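Local coordinates for protein lasso peptide isopeptidase AtxE2 (Asticcacaulis excentricus, PDB 5TXE) that hydrolyses the isopeptide bond of the lasso peptides astexin-2 and astexin-3, opening these threaded substrates into linear peptides, at residues V294-E299 and L339-I344; P281-A286 and A300-T305. The protein carries 1 engineered substitution. All blocks are in the same frame, centred on the assembly; numbering follows the deposited sequence. Where two conformers were deposited one is given.

Both interactions join two consecutive four-stranded antiparallel sheets, consistent with neighbouring blades of the beta-propeller that precedes the hydrolase domain in prolyl oligopeptidases. Their segments alternate along the chain: 281-286, 294-299, 300-305, 339-344. Interaction 1 sets the end of strand 294-295 and the turn after it against the loop leading into strand 342-347; interaction 2 sets strand 283-288 against the run leading into strand 304-310. Their centres lie about 8 Å apart, and the C296–C301 disulfide ties one to the other. Strands 294-295 and 283-288 are also adjacent in one sheet. The chain passes from one sheet to the next through 296-303, with interaction 1 at the surface and interaction 2 buried, both away from the catalytic residues.

Interaction 1: residues V294-E299 and L339-I344; sequences VRCDEE and LKPVRI
The carboxylate of E298 is the flat group of this contact. K340 NZ comes in over one face of it, 49° out of its plane, and donates to E298 OE2 at 3.0 Å in a salt bridge. CD of the puckered P341 ring packs against E298 CG at 4.1 Å, and C296 SG lies 4.5 Å from the same P341 CD. Two bent side chains bring the charges together. E298 turns at chi2 (-92°), whereas the CB of K340 points away from 294-299 and the chain curls back through a nearly eclipsed chi2 (-17°), so that the two cross at about a right angle. D297 OD1, 4.9 Å from K340 NZ, probably adds a weak long-range attraction. Beside the salt bridge the contact is apolar and centres on L339. Its CD1 touches V294 CG1 at 3.8 Å and reaches C296 CA at 3.9 Å. C296 SG, anti to its backbone N, lies 4.1 Å from L339 CB, bringing one half of the disulfide to C301 against the leucine. An alanine here in place of E298 removes CG and the carboxylate, and would probably cost K340 its salt bridge and loosen the packing on P341. The contact is largely at the surface: the end of the last strand of one sheet and the turn after it meet the loop entering the outermost strand 342-347 of the next, as where blade follows blade in a beta-propeller. On one side V294 and C296 bond by their backbones to A286 and L284 of strand 283-288; on the other, V342 and I344 pair with R333 and L331 of strand 328-335. L339 also leans on M334 of that strand, and P341 packs on A300 and C301.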
loop_
_atom_site.group_PDB
_atom_site.type_symbol
_atom_site.label_atom_id
_atom_site.label_comp_id
_atom_site.label_asym_id
_atom_site.label_seq_id
_atom_site.Cartn_x
_atom_site.Cartn_y
_atom_site.Cartn_z
ATOM N N VAL A 294 21.019 -11.001 -26.714
ATOM C CA VAL A 294 20.554 -12.348 -26.714
ATOM C C VAL A 294 19.413 -12.518 -25.672
ATOM O O VAL A 294 19.646 -12.286 -24.472
ATOM C CB VAL A 294 21.695 -13.302 -26.351
ATOM C CG1 VAL A 294 21.182 -14.746 -26.316
ATOM C CG2 VAL A 294 22.840 -13.143 -27.340
ATOM N N ARG A 295 18.218 -12.953 -26.130
ATOM C CA ARG A 295 17.060 -13.255 -25.271
ATOM C C ARG A 295 17.153 -14.604 -24.639
ATOM O O ARG A 295 17.302 -15.580 -25.344
ATOM C CB ARG A 295 15.771 -13.303 -26.069
ATOM C CG ARG A 295 15.186 -11.974 -26.417
ATOM C CD ARG A 295 13.832 -12.192 -27.085
ATOM N NE ARG A 295 12.811 -11.535 -26.294
ATOM C CZ ARG A 295 12.755 -10.217 -26.093
ATOM N NH1 ARG A 295 13.637 -9.391 -26.645
ATOM N NH2 ARG A 295 11.805 -9.719 -25.325
ATOM N N CYS A 296 17.020 -14.666 -23.312
ATOM C CA CYS A 296 16.878 -15.938 -22.583
ATOM C C CYS A 296 15.537 -16.546 -22.920
ATOM O O CYS A 296 14.525 -15.836 -22.954
ATOM C CB CYS A 296 16.938 -15.670 -21.100
ATOM S SG CYS A 296 16.669 -17.092 -20.044
ATOM N N ASP A 297 15.496 -17.842 -23.191
ATOM C CA ASP A 297 14.247 -18.510 -23.621
ATOM C C ASP A 297 13.483 -19.079 -22.416
ATOM O O ASP A 297 12.244 -19.125 -22.407
ATOM C CB ASP A 297 14.514 -19.590 -24.706
ATOM C CG ASP A 297 14.717 -20.986 -24.133
ATOM O OD1 ASP A 297 15.766 -21.219 -23.501
ATOM O OD2 ASP A 297 13.830 -21.848 -24.335
ATOM N N GLU A 298 14.224 -19.466 -21.372
ATOM C CA GLU A 298 13.653 -20.174 -20.229
ATOM C C GLU A 298 12.461 -19.421 -19.636
ATOM O O GLU A 298 12.373 -18.192 -19.669
ATOM C CB GLU A 298 14.675 -20.396 -19.112
ATOM C CG GLU A 298 16.056 -20.853 -19.541
ATOM C CD GLU A 298 16.206 -22.353 -19.568
ATOM O OE1 GLU A 298 16.156 -22.950 -18.467
ATOM O OE2 GLU A 298 16.434 -22.915 -20.672
ATOM N N GLU A 299 11.545 -20.192 -19.088
ATOM C CA GLU A 299 10.353 -19.649 -18.489
ATOM C C GLU A 299 10.725 -18.824 -17.240
ATOM O O GLU A 299 10.112 -17.810 -16.926
ATOM C CB GLU A 299 9.381 -20.810 -18.143
ATOM C CG GLU A 299 7.935 -20.367 -17.937
ATOM C CD GLU A 299 7.709 -19.748 -16.572
ATOM O OE1 GLU A 299 8.295 -20.257 -15.582
ATOM O OE2 GLU A 299 6.990 -18.728 -16.494
ATOM N N LEU A 339 22.750 -18.537 -20.096
ATOM C CA LEU A 339 21.365 -18.176 -19.756
ATOM C C LEU A 339 20.581 -19.366 -19.204
ATOM O O LEU A 339 19.547 -19.760 -19.752
ATOM C CB LEU A 339 20.672 -17.606 -20.969
ATOM C CG LEU A 339 21.335 -16.301 -21.398
ATOM C CD1 LEU A 339 20.772 -15.845 -22.725
ATOM C CD2 LEU A 339 21.145 -15.198 -20.359
ATOM N N LYS A 340 21.105 -19.904 -18.105
ATOM C CA LYS A 340 20.556 -21.059 -17.404
ATOM C C LYS A 340 20.285 -20.750 -15.924
ATOM O O LYS A 340 21.033 -21.191 -15.065
ATOM C CB LYS A 340 21.561 -22.237 -17.455
ATOM C CG LYS A 340 21.526 -23.146 -18.688
ATOM C CD LYS A 340 20.281 -23.073 -19.572
ATOM C CE LYS A 340 20.184 -24.305 -20.465
ATOM N NZ LYS A 340 19.050 -24.193 -21.423
ATOM N N PRO A 341 19.207 -20.023 -15.614
ATOM C CA PRO A 341 18.930 -19.713 -14.208
ATOM C C PRO A 341 18.485 -20.911 -13.420
ATOM O O PRO A 341 17.800 -21.753 -13.936
ATOM C CB PRO A 341 17.833 -18.676 -14.274
ATOM C CG PRO A 341 17.281 -18.761 -15.640
ATOM C CD PRO A 341 18.317 -19.334 -16.542
ATOM N N VAL A 342 18.939 -20.995 -12.177
ATOM C CA VAL A 342 18.542 -22.032 -11.244
ATOM C C VAL A 342 17.852 -21.413 -10.011
ATOM O O VAL A 342 18.369 -20.467 -9.403
ATOM C CB VAL A 342 19.774 -22.822 -10.786
ATOM C CG1 VAL A 342 19.377 -23.899 -9.783
ATOM C CG2 VAL A 342 20.448 -23.446 -12.006
ATOM N N ARG A 343 16.703 -21.973 -9.636
ATOM C CA ARG A 343 15.946 -21.492 -8.477
ATOM C C ARG A 343 16.624 -21.902 -7.221
ATOM O O ARG A 343 16.900 -23.052 -7.050
ATOM C CB ARG A 343 14.545 -22.082 -8.460
ATOM C CG ARG A 343 13.623 -21.330 -7.516
ATOM C CD ARG A 343 12.175 -21.660 -7.794
ATOM N NE ARG A 343 11.882 -22.983 -7.284
ATOM C CZ ARG A 343 10.703 -23.566 -7.417
ATOM N NH1 ARG A 343 9.723 -22.947 -8.050
ATOM N NH2 ARG A 343 10.503 -24.764 -6.917
ATOM N N ILE A 344 16.902 -20.973 -6.322
ATOM C CA ILE A 344 17.493 -21.351 -5.046
ATOM C C ILE A 344 16.597 -21.122 -3.835
ATOM O O ILE A 344 16.902 -21.605 -2.764
ATOM C CB ILE A 344 18.825 -20.628 -4.817
ATOM C CG1 ILE A 344 18.653 -19.132 -4.915
ATOM C CG2 ILE A 344 19.851 -21.077 -5.861
ATOM C CD1 ILE A 344 19.884 -18.400 -4.436
#

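Interaction 2: residues P281-A286 and A300-T305; sequences PTTLVA and ACQNIT
Three direct hydrogen bonds hold 281-286 to 300-305. L284 N donates to C301 O at 3.2 Å. N303 N donates to T282 O at 3.0 Å. T282 N in turn donates to the side-chain OD1 of N303 (3.2 Å, 167° at the hydrogen), from above the carbonyl plane. N303 thus uses both backbone and side chain on T282, its left-handed backbone conformation turning the chain there. T282 O also receives a CA-H...O contact from Q302 CA. The two backbone bonds flank T283 and Q302, making them a single non-hydrogen-bonded antiparallel bridge, which ties a strand of one sheet to the run into the first strand of the next, consistent with neighbouring propeller blades. T282 OG1 sits between the backbone N and the carbonyl carbon (chi1 71°), turned toward two waters: water 1 lies 2.5 Å from T282 OG1, accepts from I304 N and donates to C301 O, so that this carbonyl takes two bonds; water 2 spans T282 OG1 and I304 O. Q302 O accepts a hydrogen bond from R320 NH2. Beside this polar network, L284 CB meets C301 CB at 3.8 Å and I304 CD1 at 4.0 Å, while P281 CB packs on N303 ND2 at 3.6 Å.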
loop_
_atom_site.group_PDB
_atom_site.type_symbol
_atom_site.label_atom_id
_atom_site.label_comp_id
_atom_site.label_asym_id
_atom_site.label_seq_id
_atom_site.Cartn_x
_atom_site.Cartn_y
_atom_site.Cartn_z
ATOM N N PRO A 281 4.683 -10.486 -21.569
ATOM C CA PRO A 281 5.706 -10.794 -20.578
ATOM C C PRO A 281 7.084 -10.248 -20.973
ATOM O O PRO A 281 7.403 -10.142 -22.156
ATOM C CB PRO A 281 5.697 -12.325 -20.531
ATOM C CG PRO A 281 5.208 -12.732 -21.872
ATOM C CD PRO A 281 4.277 -11.658 -22.363
ATOM N N THR A 282 7.872 -9.854 -19.982
ATOM C CA THR A 282 9.220 -9.407 -20.229
ATOM C C THR A 282 10.083 -10.609 -20.103
ATOM O O THR A 282 9.701 -11.594 -19.438
ATOM C CB THR A 282 9.692 -8.364 -19.195
ATOM O OG1 THR A 282 9.894 -8.991 -17.917
ATOM C CG2 THR A 282 8.689 -7.264 -19.082
ATOM N N THR A 283 11.249 -10.506 -20.739
ATOM C CA THR A 283 12.234 -11.553 -20.780
ATOM C C THR A 283 13.596 -10.910 -20.497
ATOM O O THR A 283 13.892 -9.850 -21.033
ATOM C CB THR A 283 12.304 -12.213 -22.193
ATOM O OG1 THR A 283 11.030 -12.770 -22.550
ATOM C CG2 THR A 283 13.296 -13.313 -22.199
ATOM N N LEU A 284 14.414 -11.595 -19.712
ATOM C CA LEU A 284 15.798 -11.256 -19.537
ATOM C C LEU A 284 16.599 -11.268 -20.851
ATOM O O LEU A 284 16.538 -12.253 -21.606
ATOM C CB LEU A 284 16.435 -12.289 -18.666
ATOM C CG LEU A 284 17.874 -11.984 -18.283
ATOM C CD1 LEU A 284 17.948 -10.736 -17.434
ATOM C CD2 LEU A 284 18.420 -13.161 -17.516
ATOM N N VAL A 285 17.346 -10.195 -21.093
ATOM C CA VAL A 285 18.254 -10.096 -22.261
ATOM C C VAL A 285 19.683 -9.736 -21.821
ATOM O O VAL A 285 19.896 -9.049 -20.814
ATOM C CB VAL A 285 17.793 -9.136 -23.378
ATOM C CG1 VAL A 285 16.289 -9.205 -23.610
ATOM C CG2 VAL A 285 18.197 -7.720 -23.085
ATOM N N ALA A 286 20.645 -10.269 -22.562
ATOM C CA ALA A 286 22.055 -10.034 -22.318
ATOM C C ALA A 286 22.739 -9.426 -23.566
ATOM O O ALA A 286 22.561 -9.943 -24.683
ATOM C CB ALA A 286 22.715 -11.333 -21.929
ATOM N N ALA A 300 11.725 -19.282 -16.523
ATOM C CA ALA A 300 12.190 -18.608 -15.325
ATOM C C ALA A 300 12.612 -17.157 -15.510
ATOM O O ALA A 300 12.670 -16.433 -14.549
ATOM C CB ALA A 300 13.342 -19.391 -14.756
ATOM N N CYS A 301 12.895 -16.739 -16.734
ATOM C CA CYS A 301 13.484 -15.416 -17.048
ATOM C C CYS A 301 12.369 -14.446 -17.290
ATOM O O CYS A 301 12.624 -13.299 -17.645
ATOM C CB CYS A 301 14.368 -15.492 -18.351
ATOM S SG CYS A 301 16.038 -16.233 -18.158
ATOM N N GLN A 302 11.119 -14.894 -17.157
ATOM C CA GLN A 302 9.956 -14.019 -17.443
ATOM C C GLN A 302 9.475 -13.243 -16.250
ATOM O O GLN A 302 9.348 -13.786 -15.150
ATOM C CB GLN A 302 8.763 -14.815 -17.980
ATOM C CG GLN A 302 9.087 -15.630 -19.231
ATOM C CD GLN A 302 7.975 -15.610 -20.226
ATOM O OE1 GLN A 302 6.808 -15.966 -19.938
ATOM N NE2 GLN A 302 8.313 -15.155 -21.404
ATOM N N ASN A 303 9.189 -11.977 -16.503
ATOM C CA ASN A 303 8.584 -11.061 -15.553
ATOM C C ASN A 303 9.393 -10.878 -14.267
ATOM O O ASN A 303 8.886 -10.840 -13.166
ATOM C CB ASN A 303 7.142 -11.472 -15.320
ATOM C CG ASN A 303 6.282 -11.208 -16.548
ATOM O OD1 ASN A 303 6.339 -10.129 -17.168
ATOM N ND2 ASN A 303 5.549 -12.217 -16.956
ATOM N N ILE A 304 10.686 -10.688 -14.452
ATOM C CA ILE A 304 11.592 -10.417 -13.358
ATOM C C ILE A 304 11.180 -9.118 -12.692
ATOM O O ILE A 304 10.814 -8.159 -13.352
ATOM C CB ILE A 304 13.055 -10.358 -13.879
ATOM C CG1 ILE A 304 13.462 -11.783 -14.264
ATOM C CG2 ILE A 304 14.024 -9.770 -12.846
ATOM C CD1 ILE A 304 14.743 -11.891 -15.067
ATOM N N THR A 305 11.273 -9.075 -11.376
ATOM C CA THR A 305 10.981 -7.823 -10.632
ATOM C C THR A 305 12.207 -7.132 -10.028
ATOM O O THR A 305 12.131 -6.001 -9.596
ATOM C CB THR A 305 9.959 -8.091 -9.539
ATOM O OG1 THR A 305 10.389 -9.232 -8.792
ATOM C CG2 THR A 305 8.596 -8.370 -10.170
HETATM O O HOH W 1 11.782 -10.408 -17.207
HETATM O O HOH W 2 9.903 -7.358 -15.872
#